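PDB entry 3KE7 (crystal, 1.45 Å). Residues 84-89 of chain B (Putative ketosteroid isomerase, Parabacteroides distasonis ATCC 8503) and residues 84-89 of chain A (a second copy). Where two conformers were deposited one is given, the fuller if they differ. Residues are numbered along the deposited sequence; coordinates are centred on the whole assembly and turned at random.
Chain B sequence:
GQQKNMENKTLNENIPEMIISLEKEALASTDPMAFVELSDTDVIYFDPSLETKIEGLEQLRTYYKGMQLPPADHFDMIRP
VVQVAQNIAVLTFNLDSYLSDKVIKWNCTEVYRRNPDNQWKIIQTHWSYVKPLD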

# COMPACT_ATOMS: atom_id res chain seq x y z
N VAL B 84 3.49 -8.45 9.54
CA VAL B 84 3.40 -7.81 10.83
C VAL B 84 4.75 -7.25 11.24
O VAL B 84 5.79 -7.98 11.16
CB VAL B 84 2.86 -8.79 11.87
CG1 VAL B 84 2.68 -8.12 13.25
CG2 VAL B 84 1.47 -9.35 11.44
N ALA B 85 4.75 -5.99 11.64
CA ALA B 85 5.97 -5.27 12.07
C ALA B 85 5.60 -4.42 13.23
O ALA B 85 5.10 -3.28 13.07
CB ALA B 85 6.51 -4.41 10.97
N GLN B 86 5.80 -4.96 14.39
CA GLN B 86 5.59 -4.26 15.63
C GLN B 86 4.12 -3.79 15.68
O GLN B 86 3.18 -4.65 15.65
CB GLN B 86 6.66 -3.13 15.82
CG GLN B 86 8.13 -3.70 15.89
CD GLN B 86 9.23 -2.64 16.00
OE1 GLN B 86 8.97 -1.48 16.25
NE2 GLN B 86 10.48 -3.07 15.84
N ASN B 87 3.89 -2.47 15.61
CA ASN B 87 2.54 -1.94 15.70
C ASN B 87 1.85 -1.73 14.33
O ASN B 87 0.86 -1.02 14.25
CB ASN B 87 2.54 -0.62 16.49
CG ASN B 87 3.23 0.54 15.77
OD1 ASN B 87 4.08 0.38 14.89
ND2 ASN B 87 2.82 1.78 16.17
N ILE B 88 2.38 -2.35 13.28
CA ILE B 88 1.83 -2.25 11.92
C ILE B 88 1.52 -3.65 11.38
O ILE B 88 2.26 -4.64 11.60
CB ILE B 88 2.84 -1.60 10.99
CG1 ILE B 88 2.95 -0.11 11.32
CG2 ILE B 88 2.46 -1.79 9.51
CD1 ILE B 88 1.76 0.74 10.89
N ALA B 89 0.38 -3.74 10.68
CA ALA B 89 0.06 -4.94 9.92
C ALA B 89 -0.27 -4.49 8.51
O ALA B 89 -1.15 -3.64 8.32
CB ALA B 89 -1.15 -5.61 10.48
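Chain A, residues 84-89: VAQNIA

Chain A residues 84-89 repeat the fold of chain B: two strand ends joined by a type II' beta turn from A:Ala85 to A:Ile88. Backbone hydrogen bonds close the turn, A:Ala85 N to A:Ile88 O at 2.9 Å and A:Ile88 N to A:Ala85 O at 3.0 Å. The two turns face each other in swapped register, with A:Ala85 CA 7.1 Å from B:Asn87 CA and A:Asn87 CA 6.9 Å from B:Ala85 CA. No direct hydrogen bond joins the stretches.

A:Val84 points away and makes no contact. A:Ala85 points toward chain B, and its CB packs 3.7 Å from B:Ile88 CG1. Water 1 sits between the turns, 2.7 Å from A:Ala85 O and 2.6 Å from B:Ala85 O, with geometry suited to donating to either carbonyl, though it has more acceptors in reach than protons. A:Gln86 has phi 53°, psi -111°, as suits the first inner position of a II' turn. A:Gln86 CB lies 3.1 Å from B:Gln86 OE1. A:Asn87 is in the p rotamer and places OD1 3.4 Å from B:Gln86 CD and 3.6 Å from B:Ala85 CB. A:Ile88 adds apolar packing: its CG1 lies 3.6 Å from B:Ala85 CB and 3.9 Å from B:Ile88 CB. A:Ala89 is beyond contact.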

# COMPACT_ATOMS: atom_id res chain seq x y z
N VAL A 84 5.19 7.36 9.63
CA VAL A 84 6.18 6.56 10.31
C VAL A 84 5.58 5.97 11.56
O VAL A 84 4.92 6.67 12.33
CB VAL A 84 7.45 7.41 10.64
CG1 VAL A 84 8.48 6.56 11.45
CG2 VAL A 84 8.09 7.94 9.38
N ALA A 85 5.80 4.68 11.77
CA ALA A 85 5.29 3.93 12.91
C ALA A 85 6.34 2.93 13.30
O ALA A 85 6.45 1.86 12.67
CB ALA A 85 4.03 3.18 12.52
N GLN A 86 7.09 3.27 14.31
CA GLN A 86 8.18 2.42 14.83
C GLN A 86 9.12 2.04 13.66
O GLN A 86 9.75 2.98 13.02
CB GLN A 86 7.64 1.21 15.60
CG GLN A 86 6.74 1.54 16.82
CD GLN A 86 7.49 2.25 17.92
OE1 GLN A 86 8.58 1.83 18.31
NE2 GLN A 86 6.90 3.33 18.43
N ASN A 87 9.13 0.76 13.25
CA ASN A 87 10.05 0.34 12.24
C ASN A 87 9.44 0.27 10.85
O ASN A 87 9.95 -0.43 10.01
CB ASN A 87 10.66 -1.04 12.59
CG ASN A 87 9.64 -2.16 12.58
OD1 ASN A 87 8.42 -1.97 12.75
ND2 ASN A 87 10.15 -3.40 12.41
N ILE A 88 8.40 1.04 10.61
CA ILE A 88 7.70 1.07 9.31
C ILE A 88 7.53 2.52 8.84
O ILE A 88 7.24 3.43 9.62
CB ILE A 88 6.32 0.44 9.45
CG1 ILE A 88 6.42 -1.11 9.61
CG2 ILE A 88 5.37 0.84 8.28
CD1 ILE A 88 6.90 -1.83 8.35
N ALA A 89 7.76 2.72 7.57
CA ALA A 89 7.45 3.99 6.92
C ALA A 89 6.59 3.69 5.71
O ALA A 89 6.97 2.95 4.84
CB ALA A 89 8.74 4.77 6.48
O HOH W 1 5.94 -0.77 13.04